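Kelch-like protein 7 (PDB 3II7) serves as a substrate-specific adapter of a CUL3-RBX1 E3 ubiquitin ligase that marks proteins for degradation, this chain being its Kelch-repeat domain. Local coordinates at residues 105-110 and 140-145; 136-140 and 168-172. One frame throughout, in Å; residues are numbered along the deposited sequence. Where two conformers were deposited one is given.

Contact 1 (105-110 and 140-145)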
ATOM      1  N   TYR A 105       3.946  11.415  -1.348  1.00  4.71           N
ATOM      2  CA  TYR A 105       4.886  11.133  -0.278  1.00  5.64           C
ATOM      3  C   TYR A 105       5.419   9.713  -0.370  1.00  7.98           C
ATOM      4  O   TYR A 105       4.690   8.779  -0.731  1.00  7.56           O
ATOM      5  CB  TYR A 105       4.238  11.355   1.095  1.00  5.99           C
ATOM      6  CG  TYR A 105       3.815  12.781   1.358  1.00  7.84           C
ATOM      7  CD1 TYR A 105       4.635  13.653   2.053  1.00  4.87           C
ATOM      8  CD2 TYR A 105       2.575  13.249   0.926  1.00 11.45           C
ATOM      9  CE1 TYR A 105       4.260  14.955   2.299  1.00  7.89           C
ATOM     10  CE2 TYR A 105       2.183  14.579   1.177  1.00  9.52           C
ATOM     11  CZ  TYR A 105       3.046  15.412   1.866  1.00  9.36           C
ATOM     12  OH  TYR A 105       2.674  16.712   2.121  1.00 10.25           O
ATOM     13  N   THR A 106       6.710   9.586  -0.086  1.00  5.83           N
ATOM     14  CA  THR A 106       7.399   8.283  -0.056  1.00  2.96           C
ATOM     15  C   THR A 106       8.142   8.161   1.236  1.00  5.23           C
ATOM     16  O   THR A 106       8.817   9.100   1.650  1.00  5.65           O
ATOM     17  CB  THR A 106       8.345   8.102  -1.280  1.00  6.82           C
ATOM     18  OG1 THR A 106       9.411   9.038  -1.235  1.00  8.91           O
ATOM     19  CG2 THR A 106       7.563   8.291  -2.603  1.00 10.02           C
ATOM     20  N   SER A 107       8.023   7.004   1.896  1.00  5.36           N
ATOM     21  CA  SER A 107       8.644   6.791   3.213  1.00  5.25           C
ATOM     22  C   SER A 107       9.325   5.471   3.356  1.00  3.48           C
ATOM     23  O   SER A 107       8.870   4.444   2.864  1.00  4.76           O
ATOM     24  CB  SER A 107       7.590   6.884   4.341  1.00  5.37           C
ATOM     25  OG  SER A 107       6.645   5.818   4.223  1.00  6.60           O
ATOM     26  N   GLY A 108      10.432   5.506   4.090  1.00  4.34           N
ATOM     27  CA  GLY A 108      11.116   4.308   4.483  1.00  4.20           C
ATOM     28  C   GLY A 108      11.685   3.532   3.329  1.00  3.07           C
ATOM     29  O   GLY A 108      12.066   4.107   2.284  1.00  4.28           O
ATOM     30  N   GLY A 109      11.766   2.216   3.524  1.00  6.09           N
ATOM     31  CA  GLY A 109      12.396   1.335   2.533  1.00  4.34           C
ATOM     32  C   GLY A 109      13.843   1.071   2.867  1.00  8.44           C
ATOM     33  O   GLY A 109      14.322   1.485   3.901  1.00  7.83           O
ATOM     34  N   SER A 110      14.524   0.347   1.975  1.00  6.05           N
ATOM     35  CA  SER A 110      15.886  -0.114   2.190  1.00  8.55           C
ATOM     36  C   SER A 110      16.682   0.177   0.952  1.00 11.08           C
ATOM     37  O   SER A 110      16.165   0.091  -0.155  1.00 11.77           O
ATOM     38  CB  SER A 110      15.929  -1.639   2.454  1.00 12.24           C
ATOM     39  OG  SER A 110      15.261  -2.372   1.441  1.00 26.00           O
ATOM     40  N   ARG A 140      11.765   2.143   8.882  1.00  4.46           N
ATOM     41  CA  ARG A 140      10.914   0.992   8.541  1.00  3.38           C
ATOM     42  C   ARG A 140      10.895   0.647   7.047  1.00  3.37           C
ATOM     43  O   ARG A 140      11.050   1.517   6.232  1.00  5.35           O
ATOM     44  CB  ARG A 140       9.478   1.190   9.047  1.00  6.58           C
ATOM     45  CG  ARG A 140       8.819   2.411   8.679  1.00 13.85           C
ATOM     46  CD  ARG A 140       7.497   2.581   9.469  1.00 11.51           C
ATOM     47  NE  ARG A 140       7.571   3.312  10.762  1.00  9.54           N
ATOM     48  CZ  ARG A 140       6.883   3.002  11.864  1.00  9.31           C
ATOM     49  NH1 ARG A 140       6.147   1.903  11.933  1.00 10.87           N
ATOM     50  NH2 ARG A 140       6.990   3.752  12.957  1.00 10.79           N
ATOM     51  N   CYS A 141      10.775  -0.656   6.755  1.00  6.44           N
ATOM     52  CA  CYS A 141      10.525  -1.236   5.416  0.50  3.91           C
ATOM     53  C   CYS A 141       9.242  -2.059   5.482  1.00  4.20           C
ATOM     54  O   CYS A 141       8.959  -2.644   6.523  1.00  5.99           O
ATOM     55  CB  CYS A 141      11.643  -2.214   5.031  0.50  4.88           C
ATOM     56  SG  CYS A 141      13.208  -1.497   4.645  0.50 15.51           S
ATOM     57  N   SER A 142       8.531  -2.178   4.362  1.00  4.90           N
ATOM     58  CA  SER A 142       7.392  -3.089   4.244  1.00  3.99           C
ATOM     59  C   SER A 142       6.266  -2.694   5.162  1.00  2.54           C
ATOM     60  O   SER A 142       5.461  -3.515   5.543  1.00  5.42           O
ATOM     61  CB  SER A 142       7.821  -4.538   4.519  1.00  4.95           C
ATOM     62  OG  SER A 142       8.867  -4.933   3.647  1.00  7.51           O
ATOM     63  N   HIS A 143       6.254  -1.423   5.508  1.00  3.64           N
ATOM     64  CA  HIS A 143       5.202  -0.813   6.283  1.00  3.64           C
ATOM     65  C   HIS A 143       4.054  -0.355   5.405  1.00  4.49           C
ATOM     66  O   HIS A 143       4.178  -0.225   4.197  1.00  6.58           O
ATOM     67  CB  HIS A 143       5.754   0.420   7.035  1.00  4.74           C
ATOM     68  CG  HIS A 143       6.431   1.420   6.138  1.00  3.70           C
ATOM     69  ND1 HIS A 143       7.548   1.099   5.395  1.00  3.43           N
ATOM     70  CD2 HIS A 143       6.159   2.725   5.869  1.00  3.56           C
ATOM     71  CE1 HIS A 143       7.912   2.152   4.682  1.00  4.67           C
ATOM     72  NE2 HIS A 143       7.112   3.162   4.980  1.00  3.42           N
ATOM     73  N   GLY A 144       2.928  -0.089   6.036  1.00  4.15           N
ATOM     74  CA  GLY A 144       1.818   0.618   5.354  1.00  6.94           C
ATOM     75  C   GLY A 144       1.859   2.110   5.559  1.00  6.17           C
ATOM     76  O   GLY A 144       2.340   2.608   6.609  1.00  5.88           O
ATOM     77  N   MET A 145       1.364   2.859   4.561  1.00  6.07           N
ATOM     78  CA  MET A 145       1.200   4.298   4.687  1.00  5.62           C
ATOM     79  C   MET A 145      -0.072   4.711   4.014  1.00  6.54           C
ATOM     80  O   MET A 145      -0.327   4.299   2.849  1.00  9.10           O
ATOM     81  CB  MET A 145       2.371   5.074   4.085  1.00  5.41           C
ATOM     82  CG  MET A 145       2.354   6.584   4.444  1.00  8.64           C
ATOM     83  SD  MET A 145       3.919   7.529   4.176  1.00 10.95           S
ATOM     84  CE  MET A 145       4.023   7.268   2.406  1.00  8.72           C
TER

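Contact 2 (136-140 and 168-172). With EDO (1,2-ethanediol), chain T.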
ATOM      1  N   MET A 136      10.756  10.094   9.495  1.00  4.57           N
ATOM      2  CA  MET A 136       9.983   9.335  10.482  1.00  4.22           C
ATOM      3  C   MET A 136      10.755   9.160  11.772  1.00  5.49           C
ATOM      4  O   MET A 136      11.997   9.193  11.802  1.00  6.38           O
ATOM      5  CB  MET A 136       9.594   7.940   9.957  1.00  3.70           C
ATOM      6  CG  MET A 136       8.701   7.959   8.767  1.00  8.15           C
ATOM      7  SD  MET A 136       8.229   6.336   8.157  1.00  6.72           S
ATOM      8  CE  MET A 136       9.837   5.636   7.644  1.00  7.78           C
ATOM      9  N   LEU A 137       9.998   8.946  12.834  1.00  5.31           N
ATOM     10  CA  LEU A 137      10.564   8.691  14.176  1.00  4.38           C
ATOM     11  C   LEU A 137      11.263   7.314  14.260  1.00  5.13           C
ATOM     12  O   LEU A 137      12.252   7.158  14.992  1.00  6.18           O
ATOM     13  CB  LEU A 137       9.461   8.790  15.237  1.00  5.82           C
ATOM     14  CG  LEU A 137       8.824  10.204  15.377  1.00  7.67           C
ATOM     15  CD1 LEU A 137       7.581  10.169  16.223  1.00  7.87           C
ATOM     16  CD2 LEU A 137       9.821  11.174  15.993  1.00 16.28           C
ATOM     17  N   THR A 138      10.741   6.323  13.513  1.00  5.00           N
ATOM     18  CA  THR A 138      11.308   4.962  13.458  1.00  3.68           C
ATOM     19  C   THR A 138      11.492   4.563  12.012  1.00  3.38           C
ATOM     20  O   THR A 138      10.570   4.695  11.193  1.00  5.45           O
ATOM     21  CB  THR A 138      10.372   3.947  14.124  1.00  6.97           C
ATOM     22  OG1 THR A 138      10.116   4.334  15.503  1.00  9.05           O
ATOM     23  CG2 THR A 138      10.954   2.525  14.048  1.00  7.38           C
ATOM     24  N   GLN A 139      12.689   4.093  11.698  1.00  5.47           N
ATOM     25  CA  GLN A 139      12.997   3.593  10.387  1.00  6.83           C
ATOM     26  C   GLN A 139      12.156   2.343  10.130  1.00  6.82           C
ATOM     27  O   GLN A 139      11.867   1.571  11.059  1.00  6.84           O
ATOM     28  CB  GLN A 139      14.490   3.261  10.288  1.00  7.17           C
ATOM     29  CG  GLN A 139      14.926   2.070  11.129  1.00 10.55           C
ATOM     30  CD  GLN A 139      16.388   2.123  11.530  1.00 27.41           C
ATOM     31  OE1 GLN A 139      16.748   2.817  12.455  1.00 12.21           O
ATOM     32  NE2 GLN A 139      17.233   1.370  10.832  1.00 20.80           N
ATOM     33  N   ARG A 140      11.765   2.143   8.882  1.00  4.46           N
ATOM     34  CA  ARG A 140      10.914   0.992   8.541  1.00  3.38           C
ATOM     35  C   ARG A 140      10.895   0.647   7.047  1.00  3.37           C
ATOM     36  O   ARG A 140      11.050   1.517   6.232  1.00  5.35           O
ATOM     37  CB  ARG A 140       9.478   1.190   9.047  1.00  6.58           C
ATOM     38  CG  ARG A 140       8.819   2.411   8.679  1.00 13.85           C
ATOM     39  CD  ARG A 140       7.497   2.581   9.469  1.00 11.51           C
ATOM     40  NE  ARG A 140       7.571   3.312  10.762  1.00  9.54           N
ATOM     41  CZ  ARG A 140       6.883   3.002  11.864  1.00  9.31           C
ATOM     42  NH1 ARG A 140       6.147   1.903  11.933  1.00 10.87           N
ATOM     43  NH2 ARG A 140       6.990   3.752  12.957  1.00 10.79           N
ATOM     44  N   LEU A 168       7.513  -4.435  13.471  1.00  3.40           N
ATOM     45  CA  LEU A 168       7.082  -3.346  14.349  1.00  4.06           C
ATOM     46  C   LEU A 168       5.564  -3.304  14.562  1.00  4.42           C
ATOM     47  O   LEU A 168       4.819  -3.624  13.643  1.00  4.50           O
ATOM     48  CB  LEU A 168       7.490  -2.037  13.735  1.00  3.29           C
ATOM     49  CG  LEU A 168       8.970  -1.828  13.456  1.00  4.20           C
ATOM     50  CD1 LEU A 168       9.176  -0.631  12.456  1.00  7.83           C
ATOM     51  CD2 LEU A 168       9.695  -1.563  14.755  1.00 10.99           C
ATOM     52  N   ASN A 169       5.126  -2.892  15.773  1.00  4.03           N
ATOM     53  CA  ASN A 169       3.724  -2.547  15.916  0.50  6.30           C
ATOM     54  C   ASN A 169       3.509  -1.033  15.935  1.00  4.73           C
ATOM     55  O   ASN A 169       2.363  -0.546  15.889  1.00  7.32           O
ATOM     56  CB  ASN A 169       3.074  -3.249  17.104  0.50  4.24           C
ATOM     57  CG  ASN A 169       3.645  -2.823  18.422  0.50  4.56           C
ATOM     58  OD1 ASN A 169       4.672  -2.141  18.486  0.50  9.36           O
ATOM     59  ND2 ASN A 169       2.980  -3.220  19.500  0.50 12.53           N
ATOM     60  N   SER A 170       4.595  -0.268  15.913  1.00  3.42           N
ATOM     61  CA  SER A 170       4.471   1.158  16.090  1.00  6.31           C
ATOM     62  C   SER A 170       3.774   1.871  14.936  1.00  5.89           C
ATOM     63  O   SER A 170       3.817   1.428  13.761  1.00  5.63           O
ATOM     64  CB  SER A 170       5.822   1.765  16.345  1.00  9.06           C
ATOM     65  OG  SER A 170       6.611   1.701  15.217  1.00 13.84           O
ATOM     66  N   CYS A 171       3.107   2.959  15.306  1.00  3.87           N
ATOM     67  CA  CYS A 171       2.326   3.787  14.395  1.00  3.70           C
ATOM     68  C   CYS A 171       2.700   5.232  14.643  1.00  4.88           C
ATOM     69  O   CYS A 171       2.860   5.636  15.787  1.00  5.75           O
ATOM     70  CB  CYS A 171       0.831   3.558  14.679  1.00  6.85           C
ATOM     71  SG  CYS A 171      -0.327   4.612  13.757  1.00 12.03           S
ATOM     72  N   GLU A 172       2.863   6.005  13.567  1.00  2.54           N
ATOM     73  CA  GLU A 172       3.102   7.429  13.708  1.00  4.29           C
ATOM     74  C   GLU A 172       2.381   8.182  12.613  1.00  4.84           C
ATOM     75  O   GLU A 172       2.002   7.587  11.584  1.00  4.66           O
ATOM     76  CB  GLU A 172       4.599   7.737  13.735  1.00  4.62           C
ATOM     77  CG  GLU A 172       5.411   7.145  12.610  1.00 13.27           C
ATOM     78  CD  GLU A 172       6.895   7.450  12.747  1.00  8.40           C
ATOM     79  OE1 GLU A 172       7.248   8.642  12.691  1.00  7.32           O
ATOM     80  OE2 GLU A 172       7.691   6.490  12.930  1.00  6.51           O
TER
HETATM   81  C1  EDO T 969      16.303  10.483  12.918  1.00 48.55           C
HETATM   82  O1  EDO T 969      17.137  11.299  12.083  1.00 58.58           O
HETATM   83  C2  EDO T 969      14.846  10.558  12.452  1.00 40.71           C
HETATM   84  O2  EDO T 969      13.984   9.919  13.407  1.00 39.68           O
HETATM   85  O   HOH W   1       7.731   5.476  15.429  1.00 12.79           O
HETATM   86  O   HOH W   2       8.896   2.113  16.879  1.00 17.26           O

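Contact 1 (105-110 and 140-145)
Two hydrogen bonds join the segments. Gly109 N donates to Arg140 O (2.9 Å), and Ser107 OG lies 2.8 Å from His143 NE2, at the edge of the imidazole and near its plane, a bond in which either group could be the donor. The same carbonyl takes a CA-H...O contact from Gly108, whose CA is 3.3 Å from Arg140 O.

Gly108 and Gly109 form the double glycine that is a hallmark of the kelch repeat, next to strand 103-107, the second of the β-propeller blade built of strands 96-100, 103-107, 120-124 and 129-133. Both have positive phi. A CB on Gly108 would clash with Arg140 O and with His143 CE1, which suggests that the missing side chain allows this close approach of the loop leading into the next blade; one on Gly109 would jam against the carbonyl oxygen of Gly108.

The side chains of Met145 and Cys141 make much of the remaining packing. Met145, from strand 144-148, points toward strand 103-107 and sets its CE 3.5 Å from Tyr105 O and 4.3 Å from Tyr105 CB, while its SD lies 3.2 Å from Ser107 OG. At the other end Cys141 SG comes within 3.2 Å of Gly109 C and 3.5 Å of Ser110 CB.

Contact 2 (136-140 and 168-172)
A single carboxylate, that of Glu172, receives two successive backbone amides and an arginine. Leu137 N donates to Glu172 OE1 (2.8 Å) and Thr138 N to Glu172 OE2 (3.1 Å), so the side chain grips the turn at 137-138 by its main chain, while Arg140 NH2 completes a salt bridge to Glu172 OE2 at 2.8 Å. Glu172, buried and projecting from strand 171-175 toward the loop, thus has its charge matched by an arginine of the loop it holds.

The guanidinium spreads its bonds further. Arg140 NH1 donates to Ser170 O (3.0 Å) and also to Gly156 O, and weak bonds reach Ser170 OG from Arg140 NH1 (3.3 Å) and NH2 (3.1 Å). Leu168 CD1 lies over one face of the guanidinium and 3.9 Å from Arg140 CB; Thr138 CG2 approaches the same methyl, CD1 of Leu168, at 4.0 Å. One water links Thr138 OG1 to Glu172 OE2 (2.6 and 2.7 Å) and another joins Thr138 OG1 to Ser170 OG (both 2.9 Å). O2 of a 1,2-ethanediol, probably from the crystallisation liquor, donates to Met136 O (2.7 Å).

The loop leads from strand 129-133 of one blade to strand 144-148 of the next, and its side-chain-mediated attachment to the third strand of that next blade is an inter-blade connection within the kelch β-propeller, linking repeats 3 and 4.

Both contacts fasten the linker between two successive propeller blades, and Arg140 belongs to each: its carbonyl serves contact 1, its guanidinium contact 2. Contact 1 is the deeper, its centre about 9 Å from the centre of the chain, and it joins the linker and strand 144-148 back to the preceding blade with uncharged hydrogen bonds and close packing of glycines and sulfur-containing side chains. Contact 2, its centre about 16 Å from that of the chain and partly buried, ties the linker forward to strand 171-175 by charge, backbone amides and bound water. Met136 bridges them, its CE 3.6 Å from Gly108 N and its SD 3.9 Å from Ser107 CB.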